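Local atomic coordinates of phenol hydroxylase component phN (Pseudomonas stutzeri, PDB entry 3U52), a protein that probably serves as the diiron-carrying hydroxylase subunit of a multicomponent phenol hydroxylase, activating dioxygen to hydroxylate aromatic rings such as phenol. Residues H155-H160 with S489-H494; Y93-K98 with N347-I352; A78-N83 with M149-K154; N87-R92 with A215-M220. One frame throughout, in Å; residues are numbered along the deposited sequence.

Contact 1: residues H155-H160 with S489-H494. With CU (copper (II) ion), chain J.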
loop_
_atom_site.group_PDB
_atom_site.type_symbol
_atom_site.label_atom_id
_atom_site.label_comp_id
_atom_site.label_asym_id
_atom_site.label_seq_id
_atom_site.Cartn_x
_atom_site.Cartn_y
_atom_site.Cartn_z
ATOM N N HIS A 155 5.453 -2.738 -21.350
ATOM C CA HIS A 155 6.898 -2.860 -21.590
ATOM C C HIS A 155 7.329 -4.134 -22.314
ATOM O O HIS A 155 8.514 -4.255 -22.687
ATOM C CB HIS A 155 7.682 -2.746 -20.275
ATOM C CG HIS A 155 7.635 -1.366 -19.692
ATOM N ND1 HIS A 155 8.435 -0.342 -20.161
ATOM C CD2 HIS A 155 6.842 -0.821 -18.735
ATOM C CE1 HIS A 155 8.138 0.781 -19.527
ATOM N NE2 HIS A 155 7.189 0.516 -18.638
ATOM N N PHE A 156 6.399 -5.085 -22.431
ATOM C CA PHE A 156 6.681 -6.407 -23.022
ATOM C C PHE A 156 5.584 -6.818 -24.030
ATOM O O PHE A 156 4.480 -6.298 -23.973
ATOM C CB PHE A 156 6.848 -7.493 -21.927
ATOM C CG PHE A 156 8.022 -7.239 -20.985
ATOM C CD1 PHE A 156 9.319 -7.615 -21.333
ATOM C CD2 PHE A 156 7.818 -6.564 -19.782
ATOM C CE1 PHE A 156 10.408 -7.349 -20.484
ATOM C CE2 PHE A 156 8.877 -6.305 -18.893
ATOM C CZ PHE A 156 10.186 -6.707 -19.239
ATOM N N ASN A 157 5.892 -7.747 -24.936
ATOM C CA ASN A 157 4.958 -8.065 -26.028
ATOM C C ASN A 157 4.137 -9.259 -25.581
ATOM O O ASN A 157 4.452 -9.858 -24.577
ATOM C CB ASN A 157 5.719 -8.303 -27.343
ATOM C CG ASN A 157 6.305 -6.996 -27.937
ATOM O OD1 ASN A 157 5.634 -5.968 -27.934
ATOM N ND2 ASN A 157 7.564 -7.036 -28.407
ATOM N N GLY A 158 3.046 -9.558 -26.271
ATOM C CA GLY A 158 2.311 -10.772 -26.030
ATOM C C GLY A 158 1.276 -10.708 -24.911
ATOM O O GLY A 158 0.587 -11.695 -24.654
ATOM N N LEU A 159 1.124 -9.558 -24.265
ATOM C CA LEU A 159 0.177 -9.428 -23.155
ATOM C C LEU A 159 -1.025 -8.581 -23.565
ATOM O O LEU A 159 -1.898 -8.340 -22.753
ATOM C CB LEU A 159 0.867 -8.769 -21.926
ATOM C CG LEU A 159 1.912 -9.643 -21.243
ATOM C CD1 LEU A 159 3.220 -8.929 -21.143
ATOM C CD2 LEU A 159 1.410 -10.014 -19.879
ATOM N N HIS A 160 -1.097 -8.171 -24.831
ATOM C CA HIS A 160 -1.969 -7.062 -25.243
ATOM C C HIS A 160 -3.390 -7.417 -25.644
ATOM O O HIS A 160 -4.251 -6.509 -25.769
ATOM C CB HIS A 160 -1.306 -6.228 -26.388
ATOM C CG HIS A 160 -0.846 -7.059 -27.544
ATOM N ND1 HIS A 160 -1.682 -7.424 -28.569
ATOM C CD2 HIS A 160 0.344 -7.648 -27.805
ATOM C CE1 HIS A 160 -1.027 -8.178 -29.432
ATOM N NE2 HIS A 160 0.201 -8.344 -28.985
ATOM N N SER A 489 14.492 -11.354 -30.187
ATOM C CA SER A 489 13.131 -10.815 -30.176
ATOM C C SER A 489 13.210 -9.400 -29.706
ATOM O O SER A 489 14.207 -9.035 -29.108
ATOM C CB SER A 489 12.268 -11.592 -29.191
ATOM O OG SER A 489 12.836 -11.488 -27.881
ATOM N N PRO A 490 12.181 -8.588 -29.974
ATOM C CA PRO A 490 12.125 -7.236 -29.365
ATOM C C PRO A 490 12.159 -7.234 -27.838
ATOM O O PRO A 490 12.847 -6.367 -27.255
ATOM C CB PRO A 490 10.818 -6.649 -29.892
ATOM C CG PRO A 490 10.528 -7.432 -31.133
ATOM C CD PRO A 490 11.085 -8.815 -30.925
ATOM N N ASP A 491 11.514 -8.217 -27.171
ATOM C CA ASP A 491 11.632 -8.333 -25.711
ATOM C C ASP A 491 13.091 -8.473 -25.278
ATOM O O ASP A 491 13.513 -7.728 -24.392
ATOM C CB ASP A 491 10.864 -9.522 -25.141
ATOM C CG ASP A 491 9.341 -9.230 -24.882
ATOM O OD1 ASP A 491 8.823 -8.126 -25.178
ATOM O OD2 ASP A 491 8.658 -10.149 -24.344
ATOM N N GLN A 492 13.861 -9.409 -25.885
ATOM C CA GLN A 492 15.289 -9.556 -25.568
ATOM C C GLN A 492 16.093 -8.248 -25.796
ATOM O O GLN A 492 16.855 -7.840 -24.929
ATOM C CB GLN A 492 15.952 -10.698 -26.349
ATOM C CG GLN A 492 17.380 -10.924 -25.877
ATOM C CD GLN A 492 18.241 -11.718 -26.840
ATOM O OE1 GLN A 492 19.010 -12.561 -26.408
ATOM N NE2 GLN A 492 18.142 -11.432 -28.127
ATOM N N LYS A 493 15.891 -7.594 -26.935
ATOM C CA LYS A 493 16.538 -6.293 -27.217
ATOM C C LYS A 493 16.186 -5.181 -26.202
ATOM O O LYS A 493 17.055 -4.430 -25.764
ATOM C CB LYS A 493 16.202 -5.862 -28.665
ATOM C CG LYS A 493 16.764 -6.927 -29.702
ATOM C CD LYS A 493 16.444 -6.606 -31.186
ATOM C CE LYS A 493 17.397 -7.405 -32.118
ATOM N NZ LYS A 493 17.553 -6.699 -33.447
ATOM N N HIS A 494 14.911 -5.099 -25.824
ATOM C CA HIS A 494 14.445 -4.135 -24.838
ATOM C C HIS A 494 15.012 -4.468 -23.447
ATOM O O HIS A 494 15.503 -3.577 -22.731
ATOM C CB HIS A 494 12.917 -4.141 -24.846
ATOM C CG HIS A 494 12.306 -2.979 -24.140
ATOM N ND1 HIS A 494 12.333 -1.699 -24.656
ATOM C CD2 HIS A 494 11.627 -2.905 -22.973
ATOM C CE1 HIS A 494 11.720 -0.876 -23.821
ATOM N NE2 HIS A 494 11.276 -1.586 -22.797
HETATM CU CU CU J . 9.881 -0.939 -21.544
HETATM O O HOH W 1 9.611 -5.431 -25.130
HETATM O O HOH W 2 9.138 -9.657 -27.962
#

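Contact 2: residues Y93-K98 with N347-I352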
loop_
_atom_site.group_PDB
_atom_site.type_symbol
_atom_site.label_atom_id
_atom_site.label_comp_id
_atom_site.label_asym_id
_atom_site.label_seq_id
_atom_site.Cartn_x
_atom_site.Cartn_y
_atom_site.Cartn_z
ATOM N N TYR A 93 11.326 -14.476 -18.221
ATOM C CA TYR A 93 10.307 -14.720 -17.182
ATOM C C TYR A 93 8.949 -14.196 -17.614
ATOM O O TYR A 93 7.928 -14.767 -17.233
ATOM C CB TYR A 93 10.721 -14.057 -15.835
ATOM C CG TYR A 93 9.569 -13.979 -14.824
ATOM C CD1 TYR A 93 9.241 -15.082 -13.993
ATOM C CD2 TYR A 93 8.774 -12.841 -14.727
ATOM C CE1 TYR A 93 8.186 -15.004 -13.081
ATOM C CE2 TYR A 93 7.723 -12.757 -13.832
ATOM C CZ TYR A 93 7.438 -13.812 -13.010
ATOM O OH TYR A 93 6.354 -13.665 -12.162
ATOM N N VAL A 94 8.904 -13.105 -18.385
ATOM C CA VAL A 94 7.628 -12.477 -18.714
ATOM C C VAL A 94 6.742 -13.443 -19.576
ATOM O O VAL A 94 5.510 -13.339 -19.558
ATOM C CB VAL A 94 7.820 -11.126 -19.365
ATOM C CG1 VAL A 94 6.468 -10.427 -19.688
ATOM C CG2 VAL A 94 8.701 -10.244 -18.455
ATOM N N ASN A 95 7.372 -14.402 -20.244
ATOM C CA ASN A 95 6.622 -15.433 -20.962
ATOM C C ASN A 95 5.659 -16.264 -20.119
ATOM O O ASN A 95 4.622 -16.672 -20.624
ATOM C CB ASN A 95 7.579 -16.266 -21.796
ATOM C CG ASN A 95 8.262 -15.396 -22.864
ATOM O OD1 ASN A 95 7.635 -15.006 -23.834
ATOM N ND2 ASN A 95 9.510 -15.031 -22.634
ATOM N N ALA A 96 5.973 -16.435 -18.842
ATOM C CA ALA A 96 5.083 -17.074 -17.907
ATOM C C ALA A 96 3.859 -16.197 -17.739
ATOM O O ALA A 96 2.760 -16.714 -17.628
ATOM C CB ALA A 96 5.749 -17.262 -16.623
ATOM N N LEU A 97 4.023 -14.877 -17.782
ATOM C CA LEU A 97 2.869 -13.958 -17.602
ATOM C C LEU A 97 1.972 -13.825 -18.842
ATOM O O LEU A 97 0.751 -13.554 -18.726
ATOM C CB LEU A 97 3.335 -12.581 -17.079
ATOM C CG LEU A 97 4.216 -12.564 -15.798
ATOM C CD1 LEU A 97 4.672 -11.128 -15.457
ATOM C CD2 LEU A 97 3.548 -13.229 -14.571
ATOM N N LYS A 98 2.572 -13.981 -20.035
ATOM C CA LYS A 98 1.788 -14.003 -21.319
ATOM C C LYS A 98 0.854 -15.203 -21.322
ATOM O O LYS A 98 -0.321 -15.079 -21.637
ATOM C CB LYS A 98 2.729 -14.080 -22.513
ATOM C CG LYS A 98 3.744 -12.936 -22.522
ATOM C CD LYS A 98 4.830 -13.118 -23.559
ATOM C CE LYS A 98 6.022 -12.157 -23.283
ATOM N NZ LYS A 98 6.945 -12.126 -24.458
ATOM N N ASN A 347 1.734 -16.410 -28.734
ATOM C CA ASN A 347 1.924 -15.031 -28.303
ATOM C C ASN A 347 3.006 -14.953 -27.230
ATOM O O ASN A 347 3.066 -13.982 -26.479
ATOM C CB ASN A 347 0.589 -14.476 -27.748
ATOM C CG ASN A 347 0.100 -15.239 -26.518
ATOM O OD1 ASN A 347 -0.040 -16.469 -26.538
ATOM N ND2 ASN A 347 -0.204 -14.499 -25.433
ATOM N N PHE A 348 3.822 -15.997 -27.116
ATOM C CA PHE A 348 5.002 -16.014 -26.264
ATOM C C PHE A 348 6.191 -16.663 -26.973
ATOM O O PHE A 348 6.033 -17.408 -27.945
ATOM C CB PHE A 348 4.762 -16.616 -24.852
ATOM C CG PHE A 348 4.372 -18.087 -24.850
ATOM C CD1 PHE A 348 5.343 -19.079 -24.917
ATOM C CD2 PHE A 348 3.043 -18.457 -24.841
ATOM C CE1 PHE A 348 4.968 -20.466 -24.915
ATOM C CE2 PHE A 348 2.644 -19.804 -24.848
ATOM C CZ PHE A 348 3.597 -20.819 -24.884
ATOM N N HIS A 349 7.377 -16.359 -26.473
ATOM C CA HIS A 349 8.635 -16.920 -27.001
ATOM C C HIS A 349 9.070 -18.228 -26.348
ATOM O O HIS A 349 8.666 -18.537 -25.222
ATOM C CB HIS A 349 9.780 -15.911 -26.774
ATOM C CG HIS A 349 9.467 -14.531 -27.273
ATOM N ND1 HIS A 349 9.125 -14.273 -28.571
ATOM C CD2 HIS A 349 9.439 -13.334 -26.634
ATOM C CE1 HIS A 349 8.918 -12.977 -28.730
ATOM N NE2 HIS A 349 9.091 -12.383 -27.563
ATOM N N THR A 350 9.900 -19.004 -27.049
ATOM C CA THR A 350 10.540 -20.174 -26.459
ATOM C C THR A 350 12.014 -20.082 -26.853
ATOM O O THR A 350 12.394 -19.181 -27.574
ATOM C CB THR A 350 9.964 -21.516 -27.007
ATOM O OG1 THR A 350 10.279 -21.589 -28.387
ATOM C CG2 THR A 350 8.370 -21.644 -26.829
ATOM N N TRP A 351 12.844 -21.012 -26.403
ATOM C CA TRP A 351 14.288 -20.851 -26.598
ATOM C C TRP A 351 14.855 -22.166 -26.148
ATOM O O TRP A 351 14.134 -22.986 -25.571
ATOM C CB TRP A 351 14.862 -19.722 -25.699
ATOM C CG TRP A 351 14.490 -19.894 -24.214
ATOM C CD1 TRP A 351 15.176 -20.648 -23.288
ATOM C CD2 TRP A 351 13.342 -19.365 -23.513
ATOM N NE1 TRP A 351 14.525 -20.633 -22.065
ATOM C CE2 TRP A 351 13.407 -19.844 -22.162
ATOM C CE3 TRP A 351 12.284 -18.526 -23.868
ATOM C CZ2 TRP A 351 12.450 -19.491 -21.191
ATOM C CZ3 TRP A 351 11.306 -18.191 -22.888
ATOM C CH2 TRP A 351 11.394 -18.677 -21.582
ATOM N N ILE A 352 16.137 -22.374 -26.399
ATOM C CA ILE A 352 16.801 -23.542 -25.840
ATOM C C ILE A 352 17.319 -23.203 -24.420
ATOM O O ILE A 352 17.940 -22.188 -24.244
ATOM C CB ILE A 352 17.923 -24.019 -26.812
ATOM C CG1 ILE A 352 17.267 -24.466 -28.128
ATOM C CG2 ILE A 352 18.761 -25.144 -26.205
ATOM C CD1 ILE A 352 18.245 -24.597 -29.259
HETATM O O HOH W 3 5.664 -12.179 -26.883
#

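Contact 3: residues A78-N83 with M149-K154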
loop_
_atom_site.group_PDB
_atom_site.type_symbol
_atom_site.label_atom_id
_atom_site.label_comp_id
_atom_site.label_asym_id
_atom_site.label_seq_id
_atom_site.Cartn_x
_atom_site.Cartn_y
_atom_site.Cartn_z
ATOM N N ALA A 78 3.193 1.615 -6.593
ATOM C CA ALA A 78 4.604 1.777 -6.242
ATOM C C ALA A 78 5.503 1.001 -7.222
ATOM O O ALA A 78 6.624 1.459 -7.585
ATOM C CB ALA A 78 4.860 1.250 -4.829
ATOM N N PHE A 79 5.033 -0.188 -7.575
ATOM C CA PHE A 79 5.700 -1.057 -8.550
ATOM C C PHE A 79 5.851 -0.342 -9.873
ATOM O O PHE A 79 6.963 -0.282 -10.421
ATOM C CB PHE A 79 4.912 -2.370 -8.697
ATOM C CG PHE A 79 5.483 -3.326 -9.702
ATOM C CD1 PHE A 79 6.480 -4.201 -9.349
ATOM C CD2 PHE A 79 4.985 -3.355 -11.009
ATOM C CE1 PHE A 79 7.017 -5.115 -10.302
ATOM C CE2 PHE A 79 5.509 -4.251 -11.945
ATOM C CZ PHE A 79 6.517 -5.119 -11.581
ATOM N N ALA A 80 4.749 0.228 -10.369
ATOM C CA ALA A 80 4.697 0.949 -11.628
ATOM C C ALA A 80 5.502 2.259 -11.609
ATOM O O ALA A 80 6.230 2.538 -12.578
ATOM C CB ALA A 80 3.229 1.239 -12.020
ATOM N N GLN A 81 5.331 3.051 -10.535
ATOM C CA GLN A 81 6.031 4.325 -10.366
ATOM C C GLN A 81 7.558 4.107 -10.306
ATOM O O GLN A 81 8.312 4.923 -10.855
ATOM C CB GLN A 81 5.439 5.198 -9.209
ATOM C CG GLN A 81 6.278 5.451 -7.909
ATOM C CD GLN A 81 5.432 5.412 -6.532
ATOM O OE1 GLN A 81 4.201 5.693 -6.508
ATOM N NE2 GLN A 81 6.131 5.058 -5.390
ATOM N N ASN A 82 7.986 2.984 -9.718
ATOM C CA ASN A 82 9.403 2.636 -9.589
ATOM C C ASN A 82 9.973 1.678 -10.646
ATOM O O ASN A 82 11.065 1.117 -10.468
ATOM C CB ASN A 82 9.710 2.185 -8.161
ATOM C CG ASN A 82 9.468 3.326 -7.153
ATOM O OD1 ASN A 82 10.190 4.329 -7.160
ATOM N ND2 ASN A 82 8.401 3.209 -6.354
ATOM N N ASN A 83 9.250 1.525 -11.758
ATOM C CA ASN A 83 9.631 0.617 -12.840
ATOM C C ASN A 83 10.135 -0.707 -12.340
ATOM O O ASN A 83 11.251 -1.133 -12.629
ATOM C CB ASN A 83 10.631 1.293 -13.761
ATOM C CG ASN A 83 9.992 2.380 -14.576
ATOM O OD1 ASN A 83 8.984 2.165 -15.295
ATOM N ND2 ASN A 83 10.542 3.571 -14.452
ATOM N N MET A 149 -0.972 -7.071 -14.293
ATOM C CA MET A 149 -0.266 -7.276 -15.554
ATOM C C MET A 149 -0.160 -5.994 -16.386
ATOM O O MET A 149 0.597 -5.934 -17.356
ATOM C CB MET A 149 -0.977 -8.334 -16.389
ATOM C CG MET A 149 -0.886 -9.784 -15.846
ATOM S SD MET A 149 0.864 -10.172 -15.589
ATOM C CE MET A 149 1.170 -9.958 -13.837
ATOM N N SER A 150 -0.888 -4.965 -15.978
ATOM C CA SER A 150 -1.024 -3.769 -16.765
ATOM C C SER A 150 0.323 -3.161 -17.116
ATOM O O SER A 150 0.568 -2.789 -18.256
ATOM C CB SER A 150 -1.837 -2.749 -15.993
ATOM O OG SER A 150 -2.238 -1.739 -16.891
ATOM N N HIS A 151 1.205 -3.108 -16.132
ATOM C CA HIS A 151 2.472 -2.425 -16.285
ATOM C C HIS A 151 3.395 -3.321 -17.124
ATOM O O HIS A 151 4.211 -2.804 -17.892
ATOM C CB HIS A 151 3.084 -2.133 -14.901
ATOM C CG HIS A 151 4.360 -1.336 -14.961
ATOM N ND1 HIS A 151 4.381 0.009 -15.269
ATOM C CD2 HIS A 151 5.652 -1.707 -14.797
ATOM C CE1 HIS A 151 5.627 0.447 -15.226
ATOM N NE2 HIS A 151 6.415 -0.577 -14.936
ATOM N N TYR A 152 3.222 -4.637 -17.034
ATOM C CA TYR A 152 4.031 -5.562 -17.877
ATOM C C TYR A 152 3.664 -5.406 -19.348
ATOM O O TYR A 152 4.542 -5.407 -20.220
ATOM C CB TYR A 152 3.936 -7.016 -17.421
ATOM C CG TYR A 152 4.707 -7.315 -16.144
ATOM C CD1 TYR A 152 4.057 -7.453 -14.926
ATOM C CD2 TYR A 152 6.104 -7.495 -16.181
ATOM C CE1 TYR A 152 4.787 -7.752 -13.747
ATOM C CE2 TYR A 152 6.834 -7.743 -15.041
ATOM C CZ TYR A 152 6.177 -7.892 -13.825
ATOM O OH TYR A 152 6.935 -8.151 -12.698
ATOM N N ASN A 153 2.363 -5.243 -19.605
ATOM C CA ASN A 153 1.814 -4.988 -20.938
ATOM C C ASN A 153 2.369 -3.717 -21.589
ATOM O O ASN A 153 2.514 -3.648 -22.821
ATOM C CB ASN A 153 0.275 -4.917 -20.895
ATOM C CG ASN A 153 -0.323 -4.555 -22.257
ATOM O OD1 ASN A 153 -0.994 -3.499 -22.421
ATOM N ND2 ASN A 153 -0.058 -5.387 -23.246
ATOM N N LYS A 154 2.688 -2.705 -20.789
ATOM C CA LYS A 154 3.339 -1.510 -21.359
ATOM C C LYS A 154 4.773 -1.707 -21.839
ATOM O O LYS A 154 5.267 -0.885 -22.655
ATOM C CB LYS A 154 3.308 -0.364 -20.358
ATOM C CG LYS A 154 1.871 -0.064 -19.916
ATOM C CD LYS A 154 1.796 1.137 -19.004
ATOM C CE LYS A 154 0.408 1.235 -18.428
ATOM N NZ LYS A 154 0.241 2.541 -17.701
#

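Contact 4: residues N87-R92 with A215-M220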
loop_
_atom_site.group_PDB
_atom_site.type_symbol
_atom_site.label_atom_id
_atom_site.label_comp_id
_atom_site.label_asym_id
_atom_site.label_seq_id
_atom_site.Cartn_x
_atom_site.Cartn_y
_atom_site.Cartn_z
ATOM N N ASN A 87 13.369 -5.095 -12.322
ATOM C CA ASN A 87 13.989 -5.926 -11.279
ATOM C C ASN A 87 13.688 -7.415 -11.350
ATOM O O ASN A 87 14.151 -8.166 -10.500
ATOM C CB ASN A 87 13.627 -5.403 -9.891
ATOM C CG ASN A 87 14.079 -3.962 -9.683
ATOM O OD1 ASN A 87 13.397 -3.163 -9.030
ATOM N ND2 ASN A 87 15.229 -3.629 -10.243
ATOM N N ILE A 88 12.979 -7.857 -12.381
ATOM C CA ILE A 88 12.800 -9.288 -12.578
ATOM C C ILE A 88 14.135 -9.945 -12.944
ATOM O O ILE A 88 15.085 -9.260 -13.342
ATOM C CB ILE A 88 11.680 -9.644 -13.624
ATOM C CG1 ILE A 88 11.964 -9.037 -15.006
ATOM C CG2 ILE A 88 10.252 -9.275 -13.084
ATOM C CD1 ILE A 88 10.952 -9.461 -16.092
ATOM N N SER A 89 14.225 -11.256 -12.770
ATOM C CA SER A 89 15.472 -12.008 -13.008
ATOM C C SER A 89 15.980 -11.854 -14.475
ATOM O O SER A 89 17.187 -11.639 -14.700
ATOM C CB SER A 89 15.268 -13.476 -12.649
ATOM O OG SER A 89 14.112 -13.969 -13.328
ATOM N N ASP A 90 15.054 -11.935 -15.437
ATOM C CA ASP A 90 15.353 -11.909 -16.898
ATOM C C ASP A 90 14.042 -11.788 -17.639
ATOM O O ASP A 90 13.014 -12.287 -17.166
ATOM C CB ASP A 90 16.015 -13.229 -17.338
ATOM C CG ASP A 90 16.459 -13.197 -18.807
ATOM O OD1 ASP A 90 15.765 -13.753 -19.666
ATOM O OD2 ASP A 90 17.466 -12.524 -19.102
ATOM N N ALA A 91 14.056 -11.141 -18.803
ATOM C CA ALA A 91 12.840 -10.934 -19.576
ATOM C C ALA A 91 12.202 -12.269 -20.043
ATOM O O ALA A 91 11.002 -12.271 -20.345
ATOM C CB ALA A 91 13.082 -10.036 -20.743
ATOM N N ARG A 92 12.968 -13.378 -20.068
ATOM C CA ARG A 92 12.388 -14.696 -20.396
ATOM C C ARG A 92 11.212 -14.962 -19.462
ATOM O O ARG A 92 10.232 -15.615 -19.839
ATOM C CB ARG A 92 13.388 -15.866 -20.266
ATOM C CG ARG A 92 14.470 -15.895 -21.372
ATOM C CD ARG A 92 15.463 -17.085 -21.202
ATOM N NE ARG A 92 16.044 -17.100 -19.852
ATOM C CZ ARG A 92 16.742 -18.104 -19.297
ATOM N NH1 ARG A 92 16.951 -19.244 -19.967
ATOM N NH2 ARG A 92 17.223 -17.983 -18.045
ATOM N N ALA A 215 7.993 -14.983 -6.646
ATOM C CA ALA A 215 8.828 -14.653 -5.484
ATOM C C ALA A 215 10.292 -14.912 -5.815
ATOM O O ALA A 215 11.110 -14.115 -5.436
ATOM C CB ALA A 215 8.422 -15.439 -4.251
ATOM N N TYR A 216 10.619 -15.972 -6.565
ATOM C CA TYR A 216 12.037 -16.289 -6.871
ATOM C C TYR A 216 12.601 -15.495 -8.051
ATOM O O TYR A 216 13.797 -15.583 -8.333
ATOM C CB TYR A 216 12.220 -17.770 -7.142
ATOM C CG TYR A 216 12.150 -18.711 -5.943
ATOM C CD1 TYR A 216 11.202 -18.555 -4.944
ATOM C CD2 TYR A 216 13.014 -19.809 -5.870
ATOM C CE1 TYR A 216 11.138 -19.445 -3.871
ATOM C CE2 TYR A 216 12.966 -20.695 -4.803
ATOM C CZ TYR A 216 12.017 -20.520 -3.820
ATOM O OH TYR A 216 12.002 -21.423 -2.766
ATOM N N ASN A 217 11.743 -14.761 -8.756
ATOM C CA ASN A 217 12.143 -14.101 -9.952
ATOM C C ASN A 217 11.909 -12.603 -9.938
ATOM O O ASN A 217 11.944 -11.955 -10.987
ATOM C CB ASN A 217 11.529 -14.787 -11.184
ATOM C CG ASN A 217 12.113 -16.144 -11.409
ATOM O OD1 ASN A 217 13.129 -16.278 -12.096
ATOM N ND2 ASN A 217 11.557 -17.149 -10.752
ATOM N N GLY A 218 11.611 -12.051 -8.766
ATOM C CA GLY A 218 11.637 -10.596 -8.587
ATOM C C GLY A 218 10.393 -9.856 -9.016
ATOM O O GLY A 218 10.405 -8.598 -9.214
ATOM N N ASP A 219 9.296 -10.603 -9.137
ATOM C CA ASP A 219 8.061 -10.027 -9.686
ATOM C C ASP A 219 7.157 -9.684 -8.492
ATOM O O ASP A 219 6.379 -10.523 -8.004
ATOM C CB ASP A 219 7.412 -11.026 -10.655
ATOM C CG ASP A 219 6.038 -10.580 -11.173
ATOM O OD1 ASP A 219 5.644 -9.403 -11.011
ATOM O OD2 ASP A 219 5.345 -11.431 -11.777
ATOM N N MET A 220 7.310 -8.455 -8.002
ATOM C CA MET A 220 6.610 -8.012 -6.812
ATOM C C MET A 220 5.112 -7.901 -7.017
ATOM O O MET A 220 4.345 -8.211 -6.096
ATOM C CB MET A 220 7.148 -6.675 -6.351
ATOM C CG MET A 220 6.453 -6.145 -5.103
ATOM S SD MET A 220 7.080 -4.489 -4.644
ATOM C CE MET A 220 8.821 -4.845 -4.410
#

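Contact 1: residues H155-H160 with S489-H494
His-155 and His-494 share a copper(II) ion: ND1 of His-155 binds it at 2.1 Å and NE2 of His-494 at 2.0 Å. CG of His-494 stands anti to its backbone N (chi1 -166°), which carries the ring off its helix so that NE2 faces the ion. Aspartate suits position 491: its two oxygens serve a backbone N-H and a lysine at once. Asp-491 OD1 offers its syn lone pair to Asn-157 N at 3.0 Å, the bond bent to 146° at the hydrogen, and a water bridges it to His-155 O. This joins the loop after helix 125-155, part of the hydroxylase region, to helix 490-498. Asp-491 CG lies in plane at the Phe-156 ring edge, carboxylate and ring 87° apart. OD2 forms a salt bridge with Lys-98, so an alanine replacing Asp-491 would probably leave the Asn-157 N-H without its acceptor and the Lys-98 charge without its carboxylate. The Asn-157 amide plane is almost parallel to the carboxylate plane as the side chains pass in opposite directions.

Contact 2: residues Y93-K98 with N347-I352
Asn-95 puts its amide oxygen against the backbone of His-349, and beside it Lys-98 lays its long chain across the same loop; these two side chains lose the most surface to the contact. OD1 of Asn-95 accepts from N of His-349 at 3.0 Å, with an angle of 161° at the hydrogen. NZ of Lys-98 reaches OD1 of Asn-95 from the opposite face of the amide plane, also at 3.0 Å, so one carbonyl is gripped from both faces. Arg-92 O accepts from ND2 of Asn-95, which fixes the amide's rotation, and ND2 lies 3.6 Å from CZ3 of Trp-351. Here helix 94-103, near its N-terminal end, in the helical hydroxylase region, receives the extended loop between helices 331-342 and 355-364. Lysine suits its place because the chain, extended beyond CG, packs its methylenes on the loop, with CD of Lys-98 3.7 Å from Phe-348 CB, and still delivers a charge that also serves Asp-491. A water accepting from NZ of Lys-98 at 2.7 Å donates to Asn-347 O. Phe-348 brings CB to the helix, but with CG between the backbone N and the carbonyl carbon (chi1 64°) its ring leads away to meet Tyr-171 edge-to-face.

Contact 3: residues A78-N83 with M149-K154
An aromatic cluster of Phe-79, His-151 and Tyr-152 joins the C-terminal end of helix 58-81 to helix 125-155, close to the copper site. His-151 has the most surface covered. Its CG is anti to the backbone N (chi1 -176°), which carries the imidazole across to the other helix, where Ala-80 CA sits over the ring centre in a CH-pi contact, 3.8 Å from the centroid. Alanine suits this position: its small side chain lets the histidine lie close on the helix backbone, with CB of Ala-80 3.7 Å from ND1 of His-151. Asn-83 OD1 lies at the ring's edge, in its plane, 3.8 Å from CE1 of His-151. The polar end of the imidazole is held by His-85, whose ND1 pairs with NE2.

Helix 58-81 ends here in a Schellman motif, with Asn-83 as the C-prime residue at positive phi; Asn-83 N bonds to Ala-80 O at 3.3 Å, and Asn-82 ND2 turns back to Ala-78 O at 2.8 Å. Phe-79 packs against both other rings. CZ of Phe-79 comes 3.3 Å from OH of Tyr-152, the two ring planes 46° apart, while CE2 of Phe-79 lies 3.8 Å from CD2 of His-151, those planes at 79°. The Tyr-152 hydroxyl continues to Asp-219 by a hydrogen bond, and Met-220 and Ala-221 of helix 220-250 also touch Phe-79.

Contact 4: residues N87-R92 with A215-M220
Ser-89 binds Asn-217 twice, once by backbone and once by side chain. Ser-89 N donates to Asn-217 O at 3.0 Å, from above the carbonyl plane, and Ser-89 OG donates to OD1 of Asn-217 at 2.8 Å, in the amide's carbonyl plane and on a lone pair. The serine OG stands between its own backbone N and carbonyl carbon (chi1 52°), which turns it straight onto the amide. Beside this pair, Ile-88 CA makes a C-H...O contact of 3.2 Å with the same carbonyl oxygen of Asn-217, and the isoleucine's CG2 touches CB of Asp-219 at 4.1 Å. Gly-218, at positive phi, passes so near Asn-87 O that a side chain would clash there.

In the second shell the amide of Asn-217 is fixed at both ends: ND2 gives to Gly-213 O, and OD1 also accepts from Asn-286 N. An alanine at Asn-217 would probably leave the Ser-89 hydroxyl and the Asn-286 N-H without this acceptor and the turn less firmly held. Asp-219, N-cap of the following helix, takes the hydroxyl of Tyr-93 besides that of Tyr-152. On the other segment, Asp-90 OD1 accepts from Arg-92 N at 2.9 Å in an Asx turn.

The contact thus joins the loop between helices 58-81 and 94-103 to the turn linking helices 187-216 and 220-250, with Trp-495 of helix 490-498 packing on Ile-88.

In the fold
Contact 2 is wholly buried and contact 1 largely so, whereas contacts 3 and 4 are partly buried and also touch the second copy of this protein. Chemistry follows place: metal ligation and water bridges in contact 1, an amide and an ammonium serving a loop in contact 2, ring packing between helices in contact 3, turn-to-turn polar bonds in contact 4. Lys-98 and Asp-491 join contacts 1 and 2, and Asp-219 is the residue through which contact 4 meets both contact 2 and contact 3. Helix 125-155 supplies contact 3 and runs into the loop of contact 1, while the loop of contact 4 leads into helix 94-103 of contact 2.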